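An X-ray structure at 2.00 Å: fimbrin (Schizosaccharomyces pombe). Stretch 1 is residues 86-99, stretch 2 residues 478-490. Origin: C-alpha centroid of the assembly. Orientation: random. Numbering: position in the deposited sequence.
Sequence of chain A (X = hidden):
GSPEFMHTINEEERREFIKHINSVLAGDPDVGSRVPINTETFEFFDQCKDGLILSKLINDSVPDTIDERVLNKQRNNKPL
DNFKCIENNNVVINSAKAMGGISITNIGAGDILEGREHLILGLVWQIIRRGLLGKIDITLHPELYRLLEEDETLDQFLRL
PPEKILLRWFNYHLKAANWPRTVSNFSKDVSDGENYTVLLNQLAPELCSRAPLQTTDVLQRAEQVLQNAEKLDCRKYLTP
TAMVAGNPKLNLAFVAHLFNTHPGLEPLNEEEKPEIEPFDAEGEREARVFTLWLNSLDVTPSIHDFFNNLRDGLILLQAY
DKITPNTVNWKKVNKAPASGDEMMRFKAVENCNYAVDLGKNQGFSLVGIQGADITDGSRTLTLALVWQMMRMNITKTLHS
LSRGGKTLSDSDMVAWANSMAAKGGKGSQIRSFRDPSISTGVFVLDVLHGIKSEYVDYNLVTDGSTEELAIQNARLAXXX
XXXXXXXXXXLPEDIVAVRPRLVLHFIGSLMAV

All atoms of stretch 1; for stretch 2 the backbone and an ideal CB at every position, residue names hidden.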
# COMPACT_ATOMS: atom_id res chain seq x y z
N ILE A 86 -8.63 -9.97 17.77
CA ILE A 86 -9.14 -8.73 17.22
C ILE A 86 -8.06 -7.64 17.24
O ILE A 86 -7.89 -6.92 16.25
CB ILE A 86 -10.38 -8.22 17.98
CG1 ILE A 86 -11.57 -9.14 17.73
CG2 ILE A 86 -10.70 -6.79 17.56
CD1 ILE A 86 -12.00 -9.22 16.26
N GLU A 87 -7.35 -7.52 18.36
CA GLU A 87 -6.28 -6.54 18.49
C GLU A 87 -5.26 -6.79 17.39
O GLU A 87 -4.86 -5.87 16.67
CB GLU A 87 -5.59 -6.65 19.86
CG GLU A 87 -6.49 -6.35 21.06
CD GLU A 87 -5.77 -6.50 22.39
OE1 GLU A 87 -5.08 -7.52 22.60
OE2 GLU A 87 -5.89 -5.60 23.24
N ASN A 88 -4.82 -8.04 17.26
CA ASN A 88 -3.86 -8.39 16.22
C ASN A 88 -4.44 -8.09 14.84
O ASN A 88 -3.74 -7.57 13.96
CB ASN A 88 -3.51 -9.89 16.31
CG ASN A 88 -2.55 -10.21 17.44
OD1 ASN A 88 -2.15 -9.33 18.20
ND2 ASN A 88 -2.16 -11.48 17.55
N ASN A 89 -5.70 -8.43 14.63
CA ASN A 89 -6.31 -8.19 13.32
C ASN A 89 -6.45 -6.71 13.00
O ASN A 89 -6.45 -6.32 11.83
CB ASN A 89 -7.64 -8.93 13.21
CG ASN A 89 -7.43 -10.44 13.10
OD1 ASN A 89 -6.37 -10.89 12.68
ND2 ASN A 89 -8.44 -11.21 13.47
N ASN A 90 -6.57 -5.88 14.03
CA ASN A 90 -6.65 -4.43 13.80
C ASN A 90 -5.32 -3.98 13.21
O ASN A 90 -5.27 -3.14 12.30
CB ASN A 90 -6.89 -3.69 15.12
CG ASN A 90 -8.34 -3.75 15.57
OD1 ASN A 90 -9.21 -4.13 14.80
ND2 ASN A 90 -8.59 -3.37 16.81
N VAL A 91 -4.22 -4.53 13.74
CA VAL A 91 -2.88 -4.20 13.26
C VAL A 91 -2.72 -4.63 11.80
O VAL A 91 -2.16 -3.89 10.99
CB VAL A 91 -1.80 -4.91 14.11
CG1 VAL A 91 -0.43 -4.68 13.48
CG2 VAL A 91 -1.81 -4.38 15.53
N VAL A 92 -3.20 -5.82 11.48
CA VAL A 92 -3.14 -6.35 10.12
C VAL A 92 -3.93 -5.45 9.16
O VAL A 92 -3.38 -4.93 8.19
CB VAL A 92 -3.75 -7.78 10.05
CG1 VAL A 92 -4.05 -8.17 8.61
CG2 VAL A 92 -2.77 -8.78 10.66
N ILE A 93 -5.21 -5.26 9.46
CA ILE A 93 -6.10 -4.45 8.63
C ILE A 93 -5.61 -3.03 8.38
O ILE A 93 -5.55 -2.57 7.25
CB ILE A 93 -7.52 -4.38 9.24
CG1 ILE A 93 -8.21 -5.75 9.17
CG2 ILE A 93 -8.34 -3.29 8.53
CD1 ILE A 93 -8.43 -6.26 7.78
N ASN A 94 -5.28 -2.32 9.45
CA ASN A 94 -4.84 -0.94 9.32
C ASN A 94 -3.47 -0.75 8.71
O ASN A 94 -3.17 0.32 8.16
CB ASN A 94 -4.97 -0.25 10.67
CG ASN A 94 -6.41 -0.17 11.12
OD1 ASN A 94 -7.28 0.20 10.33
ND2 ASN A 94 -6.68 -0.52 12.36
N SER A 95 -2.63 -1.77 8.80
CA SER A 95 -1.31 -1.68 8.19
C SER A 95 -1.54 -1.84 6.68
O SER A 95 -1.01 -1.08 5.87
CB SER A 95 -0.39 -2.80 8.70
OG SER A 95 -0.05 -2.62 10.05
N ALA A 96 -2.33 -2.85 6.33
CA ALA A 96 -2.63 -3.14 4.93
C ALA A 96 -3.16 -1.90 4.21
O ALA A 96 -2.80 -1.63 3.07
CB ALA A 96 -3.63 -4.28 4.83
N LYS A 97 -4.02 -1.15 4.89
CA LYS A 97 -4.59 0.06 4.32
C LYS A 97 -3.57 1.14 3.99
O LYS A 97 -3.81 1.97 3.12
CB LYS A 97 -5.62 0.69 5.27
CG LYS A 97 -6.95 -0.02 5.32
CD LYS A 97 -7.94 0.78 6.17
CE LYS A 97 -9.34 0.20 6.07
NZ LYS A 97 -10.31 0.93 6.92
N ALA A 98 -2.42 1.12 4.68
CA ALA A 98 -1.39 2.14 4.47
C ALA A 98 -0.17 1.72 3.66
O ALA A 98 0.76 2.50 3.49
CB ALA A 98 -0.92 2.67 5.81
N MET A 99 -0.17 0.50 3.15
CA MET A 99 0.96 0.02 2.37
C MET A 99 0.97 0.55 0.95
O MET A 99 2.03 0.69 0.34
CB MET A 99 0.95 -1.51 2.35
CG MET A 99 1.21 -2.10 3.72
SD MET A 99 0.77 -3.81 3.82
CE MET A 99 2.08 -4.55 2.83
N UNK A 478 3.27 3.80 15.81
CA UNK A 478 2.35 3.59 14.69
C UNK A 478 1.64 2.24 14.76
O UNK A 478 0.44 2.16 14.52
CB UNK A 478 3.11 3.70 13.37
N UNK A 479 2.38 1.18 15.10
CA UNK A 479 1.77 -0.14 15.21
C UNK A 479 0.79 -0.20 16.39
O UNK A 479 -0.22 -0.91 16.33
CB UNK A 479 2.85 -1.21 15.37
N UNK A 480 1.09 0.52 17.46
CA UNK A 480 0.20 0.51 18.62
C UNK A 480 -1.09 1.25 18.25
O UNK A 480 -2.19 0.85 18.62
CB UNK A 480 0.87 1.15 19.84
N UNK A 481 -0.94 2.34 17.52
CA UNK A 481 -2.09 3.13 17.10
C UNK A 481 -2.97 2.27 16.19
O UNK A 481 -4.20 2.30 16.27
CB UNK A 481 -1.65 4.41 16.39
N UNK A 482 -2.34 1.47 15.35
CA UNK A 482 -3.09 0.62 14.45
C UNK A 482 -3.81 -0.47 15.24
O UNK A 482 -4.92 -0.87 14.87
CB UNK A 482 -2.17 0.01 13.40
N UNK A 483 -3.20 -0.92 16.34
CA UNK A 483 -3.84 -1.94 17.17
C UNK A 483 -5.11 -1.36 17.80
O UNK A 483 -6.05 -2.08 18.11
CB UNK A 483 -2.88 -2.44 18.25
N UNK A 484 -5.12 -0.04 18.00
CA UNK A 484 -6.29 0.63 18.57
C UNK A 484 -7.35 0.94 17.50
O UNK A 484 -8.45 1.41 17.81
CB UNK A 484 -5.86 1.92 19.27
N UNK A 485 -7.00 0.69 16.24
CA UNK A 485 -7.92 0.94 15.14
C UNK A 485 -7.67 2.23 14.38
O UNK A 485 -8.47 2.62 13.53
CB UNK A 485 -9.35 0.95 15.68
N UNK A 486 -6.56 2.90 14.65
CA UNK A 486 -6.24 4.15 13.98
C UNK A 486 -5.82 3.96 12.52
O UNK A 486 -5.04 3.06 12.21
CB UNK A 486 -5.13 4.87 14.74
N UNK A 487 -6.34 4.80 11.64
CA UNK A 487 -6.00 4.75 10.22
C UNK A 487 -4.89 5.78 10.04
O UNK A 487 -5.13 6.99 10.11
CB UNK A 487 -7.20 5.03 9.32
N UNK A 488 -3.68 5.29 9.82
CA UNK A 488 -2.49 6.13 9.69
C UNK A 488 -1.80 5.96 8.34
O UNK A 488 -1.51 4.83 7.93
CB UNK A 488 -1.50 5.81 10.81
N UNK A 489 -1.51 7.07 7.68
CA UNK A 489 -0.86 7.02 6.38
C UNK A 489 0.58 7.53 6.38
O UNK A 489 1.18 7.66 5.32
CB UNK A 489 -1.68 7.83 5.38
N UNK A 490 1.11 7.82 7.56
CA UNK A 490 2.49 8.29 7.65
C UNK A 490 3.43 7.14 8.02
O UNK A 490 2.98 6.05 8.35
CB UNK A 490 2.60 9.42 8.68

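Position 478 is helical, and its ideal CB has nothing of stretch 1 within 5.5 Å. Stretch 1 sets no limit on it. It is Ile478, which makes no contact here.

Position 479 points its CB sideways, 5.1 Å from Val91 CG1. A small or medium side chain, polar or apolar, would fit. It is Ser479. Its OG makes a weak 3.4 Å hydrogen bond to water 2.

Position 480 points away from stretch 1 and 481 is out of its reach. Many helix formers would serve at both. They are Ile480 and Ala481.

Position 482 points straight at stretch 1. Its ideal CB is 3.9 Å from Asn94 CB. Beyond it the path runs along the helix past Ser95 to Ala98, with Ser95 OG and Asn94 O on offer. A long side chain would suit, either apolar, such as methionine, or with a donor at its end. The deposited residue is Arg482, nearly extended after chi1 (m, t, t). It sits as a knob among Val91, Asn94, Ser95 and Ala98. Ser95 CA lies over one face of the guanidinium. Arg482 NH2 comes within 3.2 Å of Ala98 CB and donates to the O of residue 488 at 3.1 Å, which ties the helix to the segment that follows. Arg482 NE donates to water 1 (2.8 Å), which in turn donates to Asn94 O (2.8 Å). Arg482 NH1 donates to water 2 at 2.8 Å. Water 2 donates to Ser95 OG at 2.7 Å. The backbone helps too: Asn94 ND2 donates to Arg482 O at 3.1 Å.

Position 483 has its CB sideways, 3.5 Å from Val91 CG2. A side chain with an aliphatic stem would pack here. It is Lys483. Its CB touches Val91 CG2 (3.6 Å), its CG lies 3.8 Å from Glu87 CB, and NZ is bonded elsewhere in the structure. Asn90 ND2 donates to Lys483 O at 3.1 Å.

Position 484 points away, so the choice is wide. It is Leu484.

Position 485 has phi 100°, and a CB would jam against the preceding carbonyl O. Glycine is called for. Gly485 closes a Schellman motif, and its CA lies 3.4 Å from Asn94 ND2.

Position 486 points away and asks little of its side chain. It is Ala486, whose O is 3.7 Å from Asn94 CB.

Position 487 is extended, its CB sideways, 4.9 Å from Asn94 OD1. A branched or polar residue would fit. Val487 places CG2 4.0 Å from Asn94 OD1.

Position 488 points sideways, and its CB has nothing of stretch 1 within 5.5 Å. Stretch 1 leaves the choice wide. It is Ile488. Its backbone works: N donates to water 1 (2.6 Å), and O lies 3.1 Å from Ala98 CB.

Position 489 has its CB 5.2 Å from Ala98 CB. A large apolar group could reach back. Phe489 does: CD2 is 4.1 Å from Ala98 CB, and the ring edge meets Lys97 O (CE2, 3.6 Å).

Position 490 points away, so stretch 1 sets no limit. It is Ile490.

Stretch 2, residues 478-490: ISIARKLGAVIFI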
# COMPACT_ATOMS: atom_id res chain seq x y z
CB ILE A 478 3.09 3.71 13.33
CG1 ILE A 478 3.48 5.17 13.09
CG2 ILE A 478 2.21 3.18 12.21
CD1 ILE A 478 4.34 5.40 11.87
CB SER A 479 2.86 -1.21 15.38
OG SER A 479 3.67 -1.33 14.21
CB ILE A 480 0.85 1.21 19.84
CG1 ILE A 480 1.99 0.34 20.40
CG2 ILE A 480 -0.21 1.47 20.92
CD1 ILE A 480 2.71 0.96 21.61
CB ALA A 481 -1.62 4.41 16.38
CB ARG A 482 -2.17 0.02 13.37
CG ARG A 482 -1.84 1.06 12.30
CD ARG A 482 -0.77 0.62 11.30
NE ARG A 482 -0.56 1.66 10.30
CZ ARG A 482 0.51 1.76 9.52
NH1 ARG A 482 1.49 0.87 9.64
NH2 ARG A 482 0.61 2.75 8.64
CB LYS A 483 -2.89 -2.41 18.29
CG LYS A 483 -3.47 -3.56 19.12
CD LYS A 483 -2.84 -3.68 20.53
CE LYS A 483 -1.40 -4.13 20.50
NZ LYS A 483 -0.94 -4.65 21.83
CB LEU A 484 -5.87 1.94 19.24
CG LEU A 484 -5.11 1.88 20.57
CD1 LEU A 484 -4.52 3.25 20.84
CD2 LEU A 484 -6.03 1.47 21.71
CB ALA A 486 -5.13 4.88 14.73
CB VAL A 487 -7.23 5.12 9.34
CG1 VAL A 487 -6.81 5.31 7.89
CG2 VAL A 487 -8.27 4.00 9.43
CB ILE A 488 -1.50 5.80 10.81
CG1 ILE A 488 -2.19 5.98 12.16
CG2 ILE A 488 -0.27 6.68 10.73
CD1 ILE A 488 -1.42 5.43 13.31
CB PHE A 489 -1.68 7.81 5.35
CG PHE A 489 -3.03 7.21 5.07
CD1 PHE A 489 -4.19 7.95 5.30
CD2 PHE A 489 -3.15 5.92 4.59
CE1 PHE A 489 -5.45 7.40 5.05
CE2 PHE A 489 -4.41 5.35 4.33
CZ PHE A 489 -5.55 6.10 4.57
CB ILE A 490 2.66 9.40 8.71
CG1 ILE A 490 2.22 8.89 10.09
CG2 ILE A 490 1.85 10.62 8.31
CD1 ILE A 490 2.59 9.84 11.23
O HOH W 1 -3.01 2.79 9.56
O HOH W 2 1.85 -1.30 11.36
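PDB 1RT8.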